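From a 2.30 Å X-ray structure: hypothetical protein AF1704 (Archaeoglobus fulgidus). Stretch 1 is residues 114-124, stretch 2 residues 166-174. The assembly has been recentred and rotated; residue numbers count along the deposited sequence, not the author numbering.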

# COMPACT_ATOMS: atom_id res chain seq x y z
N THR A 114 -7.19 0.86 -0.47
CA THR A 114 -7.66 -0.05 -1.50
C THR A 114 -8.36 -1.24 -0.85
O THR A 114 -9.36 -1.74 -1.36
CB THR A 114 -6.49 -0.52 -2.35
OG1 THR A 114 -5.94 0.62 -3.03
CG2 THR A 114 -6.94 -1.54 -3.38
N ALA A 115 -7.84 -1.68 0.29
CA ALA A 115 -8.43 -2.81 1.00
C ALA A 115 -9.86 -2.51 1.43
O ALA A 115 -10.70 -3.41 1.52
CB ALA A 115 -7.58 -3.17 2.22
N ASN A 116 -10.15 -1.25 1.72
CA ASN A 116 -11.51 -0.91 2.13
C ASN A 116 -12.43 -0.98 0.93
O ASN A 116 -13.52 -1.55 1.00
CB ASN A 116 -11.57 0.48 2.75
CG ASN A 116 -12.32 0.47 4.05
OD1 ASN A 116 -13.46 -0.03 4.13
ND2 ASN A 116 -11.71 1.02 5.10
N LEU A 117 -11.99 -0.40 -0.18
CA LEU A 117 -12.77 -0.42 -1.41
C LEU A 117 -13.13 -1.87 -1.73
O LEU A 117 -14.29 -2.17 -2.03
CB LEU A 117 -11.96 0.21 -2.55
CG LEU A 117 -12.62 0.21 -3.94
CD1 LEU A 117 -13.97 0.92 -3.89
CD2 LEU A 117 -11.70 0.90 -4.94
N LEU A 118 -12.14 -2.76 -1.67
CA LEU A 118 -12.37 -4.18 -1.94
C LEU A 118 -13.43 -4.78 -0.99
O LEU A 118 -14.34 -5.49 -1.44
CB LEU A 118 -11.06 -4.98 -1.81
CG LEU A 118 -10.03 -4.80 -2.91
CD1 LEU A 118 -8.67 -5.37 -2.49
CD2 LEU A 118 -10.52 -5.46 -4.16
N LEU A 119 -13.30 -4.50 0.30
CA LEU A 119 -14.25 -5.01 1.28
C LEU A 119 -15.65 -4.51 0.92
O LEU A 119 -16.60 -5.30 0.88
CB LEU A 119 -13.86 -4.54 2.69
CG LEU A 119 -14.77 -4.96 3.86
CD1 LEU A 119 -14.82 -6.47 3.96
CD2 LEU A 119 -14.24 -4.36 5.17
N LYS A 120 -15.78 -3.21 0.66
CA LYS A 120 -17.06 -2.61 0.30
C LYS A 120 -17.64 -3.21 -0.97
O LYS A 120 -18.84 -3.08 -1.22
CB LYS A 120 -16.88 -1.09 0.16
CG LYS A 120 -16.56 -0.38 1.48
CD LYS A 120 -15.78 0.91 1.26
CE LYS A 120 -16.59 1.92 0.47
NZ LYS A 120 -15.71 3.04 0.01
N LEU A 121 -16.81 -3.87 -1.77
CA LEU A 121 -17.27 -4.51 -3.00
C LEU A 121 -17.65 -5.97 -2.76
O LEU A 121 -18.51 -6.51 -3.43
CB LEU A 121 -16.18 -4.47 -4.08
CG LEU A 121 -15.91 -3.14 -4.77
CD1 LEU A 121 -14.62 -3.26 -5.54
CD2 LEU A 121 -17.07 -2.79 -5.71
N ALA A 122 -16.98 -6.61 -1.81
CA ALA A 122 -17.26 -8.01 -1.52
C ALA A 122 -18.43 -8.18 -0.55
O ALA A 122 -19.18 -9.15 -0.66
CB ALA A 122 -16.00 -8.68 -0.94
N VAL A 123 -18.58 -7.24 0.38
CA VAL A 123 -19.66 -7.26 1.38
C VAL A 123 -20.35 -5.90 1.28
O VAL A 123 -19.83 -4.90 1.77
CB VAL A 123 -19.09 -7.43 2.81
CG1 VAL A 123 -20.20 -7.81 3.79
CG2 VAL A 123 -18.00 -8.50 2.81
N GLU A 124 -21.51 -5.87 0.63
CA GLU A 124 -22.23 -4.61 0.43
C GLU A 124 -23.13 -4.18 1.57
O GLU A 124 -24.03 -3.36 1.38
CB GLU A 124 -23.03 -4.68 -0.87
CG GLU A 124 -23.68 -6.02 -1.12
CD GLU A 124 -24.15 -6.14 -2.54
OE1 GLU A 124 -23.32 -5.90 -3.45
OE2 GLU A 124 -25.34 -6.46 -2.75
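Stretch 2 (166-174) VLDLWDWWS

Packing of residues 166-174 on the helix 114-122 of AF1704. Stretch 2 runs through a short extended segment, with Leu167 and Asp168 in strand conformation, into a helix that occupies 169-174. Asp168 caps this helix: its OD1 accepts from Asp171 N at 3.2 Å and, in a weak bond, from Trp170 N at 3.0 Å. The axes of the two helices approach to 10.5 Å, and their N-to-C directions differ by 63°, so the second helix crosses the first obliquely. No direct hydrogen bond links the stretches; the contact is almost wholly apolar and buries 430 Å², both sides summed.

Along stretch 1, Thr114 lies out of reach, and the contact opens at Ala115, whose CB is 4.4 Å from Leu169 CD1 and whose carbonyl O is 3.9 Å from the same methyl. Asn116 points away and Leu117 is out of reach, as expected for a helix touched along one side. Leu118 is the next contact, three residues, about one turn, beyond Ala115, and here the backbones come near, with 6.9 Å between Leu118 CA and Leu169 CA. Its side chain (m, t) meets three residues of stretch 2: Leu118 CB lies 3.9 Å from Leu169 CD2, while Leu118 CD2 reaches Trp172 CZ3 at 3.8 Å and Trp173 CE3 at 4.1 Å. Leu119 directs its CA-to-CB bond away, yet its t, p rotamer still brings CD1 to 3.7 Å from Leu167 CD1, in the extended segment ahead of the second helix. Lys120 takes no part. Leu121 points toward stretch 2 and sets CB 3.4 Å from Trp172 CH2, a tight contact at the six-membered end of the indole.

Ala122, the last helical residue, lies under the other end of that indole. Its CB is 3.5 Å from the centroid of the Trp172 five-membered ring and only 10° off the ring normal, a CH-pi contact over the face; the small methyl fits closely against the flat ring, and the two CA atoms, Ala122 CA and Trp172 CA, are 7.0 Å apart. A water adds a polar link at this point, accepting from Trp172 NE1 at 3.0 Å and donating weakly to Ala122 O at 3.4 Å. Ala122 CB also lies 4.3 Å from Leu167 CD1. Val123 leaves helical phi/psi, but its CG2 packs 3.9 Å from Leu167 CD1, the methyl also approached by Leu119 CD1. Glu124 extends beyond the contact.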

# COMPACT_ATOMS: atom_id res chain seq x y z
N VAL A 166 -11.36 -15.03 7.31
CA VAL A 166 -12.77 -15.28 7.02
C VAL A 166 -13.11 -14.73 5.64
O VAL A 166 -14.13 -15.08 5.07
CB VAL A 166 -13.68 -14.60 8.07
CG1 VAL A 166 -13.45 -15.23 9.44
CG2 VAL A 166 -13.41 -13.11 8.12
N LEU A 167 -12.25 -13.85 5.13
CA LEU A 167 -12.43 -13.28 3.78
C LEU A 167 -11.04 -13.01 3.22
O LEU A 167 -10.29 -12.20 3.76
CB LEU A 167 -13.23 -11.97 3.83
CG LEU A 167 -13.76 -11.36 2.52
CD1 LEU A 167 -14.35 -9.97 2.78
CD2 LEU A 167 -12.66 -11.25 1.48
N ASP A 168 -10.70 -13.71 2.15
CA ASP A 168 -9.40 -13.51 1.51
C ASP A 168 -9.68 -12.60 0.31
O ASP A 168 -10.17 -13.05 -0.71
CB ASP A 168 -8.81 -14.85 1.05
CG ASP A 168 -7.39 -14.73 0.56
OD1 ASP A 168 -7.14 -13.90 -0.36
OD2 ASP A 168 -6.51 -15.45 1.09
N LEU A 169 -9.38 -11.31 0.47
CA LEU A 169 -9.63 -10.33 -0.56
C LEU A 169 -9.02 -10.68 -1.91
O LEU A 169 -9.55 -10.29 -2.96
CB LEU A 169 -9.16 -8.94 -0.10
CG LEU A 169 -10.01 -8.37 1.03
CD1 LEU A 169 -9.36 -7.12 1.60
CD2 LEU A 169 -11.40 -8.06 0.51
N TRP A 170 -7.91 -11.41 -1.92
CA TRP A 170 -7.33 -11.79 -3.19
C TRP A 170 -8.20 -12.85 -3.86
O TRP A 170 -8.39 -12.80 -5.07
CB TRP A 170 -5.90 -12.32 -3.06
CG TRP A 170 -5.50 -13.10 -4.28
CD1 TRP A 170 -5.58 -14.45 -4.45
CD2 TRP A 170 -5.07 -12.56 -5.54
NE1 TRP A 170 -5.23 -14.78 -5.73
CE2 TRP A 170 -4.91 -13.64 -6.43
CE3 TRP A 170 -4.80 -11.26 -6.01
CZ2 TRP A 170 -4.49 -13.48 -7.76
CZ3 TRP A 170 -4.39 -11.10 -7.33
CH2 TRP A 170 -4.24 -12.20 -8.19
N ASP A 171 -8.72 -13.80 -3.10
CA ASP A 171 -9.56 -14.82 -3.73
C ASP A 171 -10.78 -14.15 -4.32
O ASP A 171 -11.26 -14.52 -5.39
CB ASP A 171 -10.01 -15.89 -2.75
CG ASP A 171 -8.86 -16.68 -2.20
OD1 ASP A 171 -7.92 -16.96 -2.97
OD2 ASP A 171 -8.91 -17.03 -1.00
N TRP A 172 -11.29 -13.16 -3.60
CA TRP A 172 -12.47 -12.45 -4.08
C TRP A 172 -12.16 -11.68 -5.35
O TRP A 172 -12.99 -11.64 -6.27
CB TRP A 172 -12.97 -11.47 -3.03
CG TRP A 172 -14.17 -10.73 -3.52
CD1 TRP A 172 -15.47 -11.13 -3.42
CD2 TRP A 172 -14.18 -9.49 -4.24
NE1 TRP A 172 -16.29 -10.21 -4.03
CE2 TRP A 172 -15.52 -9.20 -4.55
CE3 TRP A 172 -13.17 -8.60 -4.66
CZ2 TRP A 172 -15.90 -8.05 -5.25
CZ3 TRP A 172 -13.54 -7.46 -5.36
CH2 TRP A 172 -14.90 -7.19 -5.65
N TRP A 173 -10.99 -11.05 -5.41
CA TRP A 173 -10.60 -10.27 -6.58
C TRP A 173 -10.32 -11.16 -7.77
O TRP A 173 -10.64 -10.80 -8.90
CB TRP A 173 -9.37 -9.42 -6.26
CG TRP A 173 -8.62 -8.94 -7.47
CD1 TRP A 173 -7.55 -9.55 -8.08
CD2 TRP A 173 -8.82 -7.70 -8.18
NE1 TRP A 173 -7.07 -8.76 -9.10
CE2 TRP A 173 -7.83 -7.63 -9.18
CE3 TRP A 173 -9.74 -6.65 -8.05
CZ2 TRP A 173 -7.73 -6.54 -10.05
CZ3 TRP A 173 -9.64 -5.56 -8.92
CH2 TRP A 173 -8.64 -5.52 -9.90
N SER A 174 -9.72 -12.30 -7.50
CA SER A 174 -9.39 -13.25 -8.54
C SER A 174 -10.68 -13.73 -9.23
O SER A 174 -10.67 -14.04 -10.41
CB SER A 174 -8.62 -14.42 -7.92
OG SER A 174 -8.03 -15.22 -8.93
O HOH W 1 -19.32 -9.92 -3.96